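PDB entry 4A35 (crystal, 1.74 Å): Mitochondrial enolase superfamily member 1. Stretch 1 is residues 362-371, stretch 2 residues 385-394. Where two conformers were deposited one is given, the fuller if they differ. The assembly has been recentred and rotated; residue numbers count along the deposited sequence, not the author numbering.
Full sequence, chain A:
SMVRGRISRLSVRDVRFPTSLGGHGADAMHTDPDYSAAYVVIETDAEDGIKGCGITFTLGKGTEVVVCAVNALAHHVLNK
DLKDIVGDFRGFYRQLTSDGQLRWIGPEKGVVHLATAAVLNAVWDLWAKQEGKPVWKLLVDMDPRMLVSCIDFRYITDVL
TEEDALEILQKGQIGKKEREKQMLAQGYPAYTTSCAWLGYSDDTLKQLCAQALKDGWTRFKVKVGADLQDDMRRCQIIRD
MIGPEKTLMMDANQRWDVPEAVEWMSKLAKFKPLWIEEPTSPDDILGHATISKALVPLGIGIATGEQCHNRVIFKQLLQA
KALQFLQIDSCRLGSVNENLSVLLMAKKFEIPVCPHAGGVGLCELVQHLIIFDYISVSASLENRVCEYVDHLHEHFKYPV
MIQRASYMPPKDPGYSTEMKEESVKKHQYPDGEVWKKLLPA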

ATOM      1  N   LEU A 362      17.420 -10.612   4.315  1.00 16.69           N
ATOM      2  CA  LEU A 362      16.136 -11.198   4.788  1.00 15.14           C
ATOM      3  C   LEU A 362      16.353 -12.562   5.505  1.00 20.53           C
ATOM      4  O   LEU A 362      15.670 -12.818   6.492  1.00 19.82           O
ATOM      5  CB  LEU A 362      15.158 -11.391   3.614  1.00 15.41           C
ATOM      6  CG  LEU A 362      14.809 -10.100   2.795  1.00 21.57           C
ATOM      7  CD1 LEU A 362      13.810 -10.443   1.637  1.00 21.63           C
ATOM      8  CD2 LEU A 362      14.175  -8.999   3.724  1.00 19.91           C
ATOM      9  N   CYS A 363      17.285 -13.417   5.003  1.00 17.39           N
ATOM     10  CA  CYS A 363      17.619 -14.712   5.672  1.00 18.97           C
ATOM     11  C   CYS A 363      18.067 -14.431   7.135  1.00 20.35           C
ATOM     12  O   CYS A 363      17.593 -15.092   8.081  1.00 18.95           O
ATOM     13  CB  CYS A 363      18.725 -15.455   4.913  1.00 20.09           C
ATOM     14  SG  CYS A 363      18.294 -15.922   3.217  1.00 23.04           S
ATOM     15  N   GLU A 364      19.033 -13.471   7.289  1.00 16.95           N
ATOM     16  CA  GLU A 364      19.615 -13.110   8.578  1.00 16.48           C
ATOM     17  C   GLU A 364      18.522 -12.706   9.603  1.00 20.88           C
ATOM     18  O   GLU A 364      18.629 -13.095  10.764  1.00 18.90           O
ATOM     19  CB  GLU A 364      20.601 -11.937   8.403  1.00 18.52           C
ATOM     20  CG  GLU A 364      21.997 -12.334   7.894  1.00 20.89           C
ATOM     21  CD  GLU A 364      22.098 -12.973   6.512  1.00 22.35           C
ATOM     22  OE1 GLU A 364      21.243 -12.681   5.641  1.00 21.77           O
ATOM     23  OE2 GLU A 364      23.128 -13.642   6.258  1.00 22.71           O
ATOM     24  N   LEU A 365      17.460 -12.039   9.157  1.00 18.45           N
ATOM     25  CA  LEU A 365      16.399 -11.578  10.115  1.00 18.15           C
ATOM     26  C   LEU A 365      15.318 -12.608  10.299  1.00 20.60           C
ATOM     27  O   LEU A 365      15.002 -12.955  11.418  1.00 20.40           O
ATOM     28  CB  LEU A 365      15.726 -10.254   9.639  1.00 18.41           C
ATOM     29  CG  LEU A 365      16.487  -8.958   9.911  1.00 19.21           C
ATOM     30  CD1 LEU A 365      17.886  -8.971   9.221  1.00 19.38           C
ATOM     31  CD2 LEU A 365      15.650  -7.721   9.470  1.00 20.19           C
ATOM     32  N   VAL A 366      14.727 -13.070   9.199  1.00 19.69           N
ATOM     33  CA  VAL A 366      13.540 -13.903   9.266  1.00 17.49           C
ATOM     34  C   VAL A 366      13.793 -15.260  10.000  1.00 19.65           C
ATOM     35  O   VAL A 366      12.875 -15.762  10.628  1.00 19.47           O
ATOM     36  CB  VAL A 366      12.871 -14.062   7.910  1.00 18.79           C
ATOM     37  CG1 VAL A 366      13.421 -15.247   7.115  1.00 18.76           C
ATOM     38  CG2 VAL A 366      11.341 -14.124   8.087  1.00 18.57           C
ATOM     39  N   GLN A 367      15.019 -15.777   9.963  1.00 16.18           N
ATOM     40  CA  GLN A 367      15.374 -17.038  10.686  1.00 15.36           C
ATOM     41  C   GLN A 367      15.005 -16.890  12.214  1.00 19.28           C
ATOM     42  O   GLN A 367      14.546 -17.845  12.816  1.00 17.29           O
ATOM     43  CB  GLN A 367      16.892 -17.349  10.500  1.00 16.53           C
ATOM     44  CG  GLN A 367      17.812 -16.296  11.122  1.00 19.05           C
ATOM     45  CD  GLN A 367      19.290 -16.656  10.998  1.00 18.14           C
ATOM     46  OE1 GLN A 367      19.664 -17.848  10.873  1.00 20.98           O
ATOM     47  NE2 GLN A 367      20.127 -15.632  10.930  1.00 18.80           N
ATOM     48  N   HIS A 368      15.195 -15.670  12.821  1.00 16.66           N
ATOM     49  CA  HIS A 368      14.853 -15.467  14.232  1.00 17.21           C
ATOM     50  C   HIS A 368      13.360 -15.656  14.446  1.00 19.40           C
ATOM     51  O   HIS A 368      12.944 -16.210  15.455  1.00 19.55           O
ATOM     52  CB  HIS A 368      15.247 -14.021  14.674  1.00 17.60           C
ATOM     53  CG  HIS A 368      16.721 -13.771  14.781  1.00 19.75           C
ATOM     54  ND1 HIS A 368      17.390 -13.915  15.995  1.00 19.40           N
ATOM     55  CD2 HIS A 368      17.597 -13.368  13.839  1.00 19.92           C
ATOM     56  CE1 HIS A 368      18.653 -13.630  15.735  1.00 19.63           C
ATOM     57  NE2 HIS A 368      18.825 -13.272  14.452  1.00 20.53           N
ATOM     58  N   LEU A 369      12.560 -15.127  13.522  1.00 16.21           N
ATOM     59  CA  LEU A 369      11.106 -15.156  13.682  1.00 15.35           C
ATOM     60  C   LEU A 369      10.565 -16.607  13.587  1.00 18.90           C
ATOM     61  O   LEU A 369       9.674 -16.995  14.356  1.00 17.29           O
ATOM     62  CB  LEU A 369      10.425 -14.233  12.653  1.00 14.76           C
ATOM     63  CG  LEU A 369      10.814 -12.741  12.723  1.00 17.64           C
ATOM     64  CD1 LEU A 369      10.170 -11.935  11.525  1.00 15.83           C
ATOM     65  CD2 LEU A 369      10.444 -12.130  14.028  1.00 23.82           C
ATOM     66  N   ILE A 370      11.084 -17.386  12.635  1.00 16.75           N
ATOM     67  CA  ILE A 370      10.570 -18.745  12.435  1.00 16.34           C
ATOM     68  C   ILE A 370      11.119 -19.738  13.501  1.00 17.51           C
ATOM     69  O   ILE A 370      10.389 -20.656  13.881  1.00 19.12           O
ATOM     70  CB  ILE A 370      10.759 -19.218  10.975  1.00 20.28           C
ATOM     71  CG1 ILE A 370       9.713 -20.287  10.601  1.00 22.47           C
ATOM     72  CG2 ILE A 370      12.205 -19.633  10.601  1.00 19.25           C
ATOM     73  CD1 ILE A 370       8.131 -19.796  10.639  1.00 17.24           C
ATOM     74  N   ILE A 371      12.353 -19.503  14.022  1.00 16.07           N
ATOM     75  CA  ILE A 371      12.863 -20.313  15.122  1.00 15.43           C
ATOM     76  C   ILE A 371      11.946 -20.047  16.350  1.00 18.83           C
ATOM     77  O   ILE A 371      11.553 -20.984  17.037  1.00 18.90           O
ATOM     78  CB  ILE A 371      14.349 -20.055  15.361  1.00 17.16           C
ATOM     79  CG1 ILE A 371      15.186 -20.712  14.198  1.00 16.08           C
ATOM     80  CG2 ILE A 371      14.812 -20.530  16.761  1.00 17.29           C
ATOM     81  CD1 ILE A 371      16.581 -20.186  14.131  1.00 18.12           C
TER
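Stretch 2 385-394: VCEYVDHLHE

After Val385, stretch 2 forms a short strand at residues 386-388, continues as a loop, and enters a 3-10 segment at residues 393-394. The strand runs nearly antiparallel to the helix of residues 362-371: the angle between their N-to-C directions is 165°, and the axes approach to 9.1 Å. Moving forward along stretch 2 therefore means moving back along the helix, from Ile370 toward Cys363.

Val385 directs its CA-to-CB bond away from the helix and takes no real part. Cys386 turns the other way, toward the helix, with chi1 in the t well. Its SG lies 3.9 Å from CG1 of Val366 and 4.1 Å from CG2 of Ile370. Val366 and Ile370 are one helical turn apart, linked by the backbone hydrogen bond from Ile370 N to Val366 O, so their side chains emerge on the same side of the helix. A cysteine suits this spot because its side chain is small and its sulfur readily polarised, allowing close packing against branched aliphatic groups.

Glu387 points sideways, and its carboxylate is satisfied elsewhere in the structure. Tyr388 also leaves its backbone sideways, but the end of its side chain comes nearer to the helix. Here the backbones draw close, with the CA of Cys363 6.4 Å from the CA of Tyr388. SG of Cys363 lies 4.1 Å from CD1 of Tyr388, approaching the ring obliquely, 46° off its normal. The same SG reaches to 3.8 Å from N of Val389, so the small thiol fits against both aromatic side chain and backbone.

Beyond Val389 the chain swings out: Asp390, His391 and Leu392 make no direct contact with the helix. A water lies in part of the gap, its O 3.2 Å from OE1 of Glu364 and 3.2 Å from O of His391.

His393 brings the chain back. Its ND1 donates a hydrogen bond to OE2 of Glu364 at 2.6 Å, while its NE2 donates to O of Val389 at 2.8 Å. Histidine suits the position because its imidazole, when protonated on both nitrogens and so positively charged, can donate to two acceptors at once, tying the loop both to itself and to the helix; an acidic partner such as Glu364 favours that form. The carboxylate meets the ring near its plane, as an N-H donor requires, and CB of Cys363 also lies at the ring edge, 3.9 Å from CE1 of His393. Glu394, exposed, makes no contact with the helix.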

ATOM      1  N   VAL A 385       8.870 -24.669   6.290  1.00 16.54           N
ATOM      2  CA  VAL A 385      10.239 -24.606   5.776  1.00 15.40           C
ATOM      3  C   VAL A 385      10.593 -23.129   5.572  1.00 18.55           C
ATOM      4  O   VAL A 385       9.721 -22.339   5.234  1.00 17.93           O
ATOM      5  CB  VAL A 385      10.336 -25.430   4.453  1.00 18.18           C
ATOM      6  CG1 VAL A 385       9.515 -24.804   3.319  1.00 19.08           C
ATOM      7  CG2 VAL A 385      11.786 -25.700   4.045  1.00 18.65           C
ATOM      8  N   CYS A 386      11.869 -22.793   5.693  1.00 17.64           N
ATOM      9  CA  CYS A 386      12.282 -21.409   5.512  1.00 16.81           C
ATOM     10  C   CYS A 386      13.014 -21.247   4.192  1.00 19.63           C
ATOM     11  O   CYS A 386      13.916 -22.025   3.903  1.00 19.21           O
ATOM     12  CB  CYS A 386      13.163 -20.958   6.670  1.00 17.87           C
ATOM     13  SG  CYS A 386      13.435 -19.169   6.680  1.00 20.52           S
ATOM     14  N   GLU A 387      12.707 -20.201   3.427  1.00 15.42           N
ATOM     15  CA  GLU A 387      13.448 -20.000   2.187  1.00 17.22           C
ATOM     16  C   GLU A 387      14.930 -19.667   2.475  1.00 19.98           C
ATOM     17  O   GLU A 387      15.248 -19.022   3.482  1.00 19.45           O
ATOM     18  CB  GLU A 387      12.817 -18.873   1.377  1.00 18.78           C
ATOM     19  CG  GLU A 387      13.461 -18.588   0.017  1.00 21.40           C
ATOM     20  CD  GLU A 387      12.619 -17.685  -0.872  1.00 28.15           C
ATOM     21  OE1 GLU A 387      11.878 -16.822  -0.336  1.00 18.63           O
ATOM     22  OE2 GLU A 387      12.703 -17.843  -2.119  1.00 22.40           O
ATOM     23  N   TYR A 388      15.808 -20.062   1.561  1.00 15.85           N
ATOM     24  CA  TYR A 388      17.201 -19.663   1.637  1.00 17.74           C
ATOM     25  C   TYR A 388      17.713 -19.273   0.226  1.00 24.04           C
ATOM     26  O   TYR A 388      17.414 -19.953  -0.750  1.00 22.08           O
ATOM     27  CB  TYR A 388      18.091 -20.766   2.258  1.00 18.40           C
ATOM     28  CG  TYR A 388      19.571 -20.408   2.267  1.00 20.53           C
ATOM     29  CD1 TYR A 388      20.100 -19.556   3.240  1.00 22.86           C
ATOM     30  CD2 TYR A 388      20.406 -20.801   1.226  1.00 21.47           C
ATOM     31  CE1 TYR A 388      21.462 -19.204   3.231  1.00 25.47           C
ATOM     32  CE2 TYR A 388      21.750 -20.438   1.195  1.00 23.14           C
ATOM     33  CZ  TYR A 388      22.270 -19.633   2.192  1.00 30.74           C
ATOM     34  OH  TYR A 388      23.599 -19.301   2.141  1.00 33.02           O
ATOM     35  N   VAL A 389      18.492 -18.193   0.138  1.00 21.54           N
ATOM     36  CA  VAL A 389      19.163 -17.795  -1.111  1.00 22.51           C
ATOM     37  C   VAL A 389      20.631 -17.529  -0.746  1.00 25.48           C
ATOM     38  O   VAL A 389      20.915 -17.023   0.343  1.00 24.14           O
ATOM     39  CB  VAL A 389      18.483 -16.617  -1.887  1.00 27.24           C
ATOM     40  CG1 VAL A 389      18.989 -16.547  -3.335  1.00 27.61           C
ATOM     41  CG2 VAL A 389      16.952 -16.767  -1.891  1.00 27.56           C
ATOM     42  N   ASP A 390      21.550 -17.931  -1.620  1.00 23.83           N
ATOM     43  CA  ASP A 390      23.012 -17.860  -1.376  1.00 27.53           C
ATOM     44  C   ASP A 390      23.695 -16.480  -1.631  1.00 35.08           C
ATOM     45  O   ASP A 390      24.928 -16.423  -1.661  1.00 39.07           O
ATOM     46  CB  ASP A 390      23.748 -18.918  -2.244  1.00 30.64           C
ATOM     47  CG  ASP A 390      23.547 -18.776  -3.763  1.00 49.14           C
ATOM     48  OD1 ASP A 390      22.500 -18.213  -4.183  1.00 49.46           O
ATOM     49  OD2 ASP A 390      24.400 -19.294  -4.532  1.00 58.03           O
ATOM     50  N   HIS A 391      22.892 -15.413  -1.741  0.50 29.62           N
ATOM     51  CA  HIS A 391      23.323 -14.034  -2.013  0.50 29.42           C
ATOM     52  C   HIS A 391      23.810 -13.216  -0.777  0.50 30.46           C
ATOM     53  O   HIS A 391      23.091 -13.176   0.226  0.50 29.97           O
ATOM     54  CB  HIS A 391      22.120 -13.248  -2.622  0.50 28.85           C
ATOM     55  CG  HIS A 391      21.919 -13.346  -4.110  0.50 32.05           C
ATOM     56  ND1 HIS A 391      21.512 -14.535  -4.721  0.50 33.33           N
ATOM     57  CD2 HIS A 391      21.946 -12.364  -5.043  0.50 32.46           C
ATOM     58  CE1 HIS A 391      21.353 -14.241  -5.999  0.50 32.19           C
ATOM     59  NE2 HIS A 391      21.598 -12.942  -6.240  0.50 32.66           N
ATOM     60  N   LEU A 392      24.985 -12.484  -0.894  1.00 27.76           N
ATOM     61  CA  LEU A 392      25.357 -11.329  -0.055  1.00 24.47           C
ATOM     62  C   LEU A 392      25.517 -11.478   1.457  1.00 21.17           C
ATOM     63  O   LEU A 392      25.659 -10.458   2.170  1.00 19.71           O
ATOM     64  CB  LEU A 392      24.277 -10.225  -0.303  1.00 23.77           C
ATOM     65  CG  LEU A 392      24.006  -9.830  -1.799  1.00 27.00           C
ATOM     66  CD1 LEU A 392      22.811  -8.830  -1.908  1.00 26.91           C
ATOM     67  CD2 LEU A 392      25.289  -9.306  -2.490  1.00 25.01           C
ATOM     68  N   HIS A 393      25.549 -12.692   1.954  1.00 20.10           N
ATOM     69  CA  HIS A 393      25.767 -12.939   3.383  1.00 20.90           C
ATOM     70  C   HIS A 393      27.136 -12.426   3.873  1.00 24.38           C
ATOM     71  O   HIS A 393      27.235 -12.057   5.041  1.00 23.63           O
ATOM     72  CB  HIS A 393      25.641 -14.436   3.711  1.00 20.98           C
ATOM     73  CG  HIS A 393      24.334 -15.007   3.258  1.00 22.66           C
ATOM     74  ND1 HIS A 393      23.146 -14.686   3.896  1.00 23.58           N
ATOM     75  CD2 HIS A 393      24.054 -15.740   2.152  1.00 24.19           C
ATOM     76  CE1 HIS A 393      22.188 -15.281   3.197  1.00 22.88           C
ATOM     77  NE2 HIS A 393      22.692 -15.941   2.144  1.00 23.22           N
ATOM     78  N   GLU A 394      28.152 -12.338   2.978  1.00 21.72           N
ATOM     79  CA  GLU A 394      29.506 -11.848   3.307  1.00 22.21           C
ATOM     80  C   GLU A 394      29.484 -10.347   3.743  1.00 24.99           C
ATOM     81  O   GLU A 394      30.464  -9.873   4.322  1.00 24.72           O
ATOM     82  CB  GLU A 394      30.492 -12.058   2.120  1.00 23.99           C
ATOM     83  CG  GLU A 394      30.198 -11.277   0.833  1.00 28.96           C
ATOM     84  CD  GLU A 394      29.166 -11.867  -0.120  1.00 44.35           C
ATOM     85  OE1 GLU A 394      28.435 -12.798   0.282  1.00 28.46           O
ATOM     86  OE2 GLU A 394      29.118 -11.428  -1.292  1.00 37.32           O
TER
HETATM   87  O   HOH W   1      22.094 -11.507   2.830  1.00 28.37           O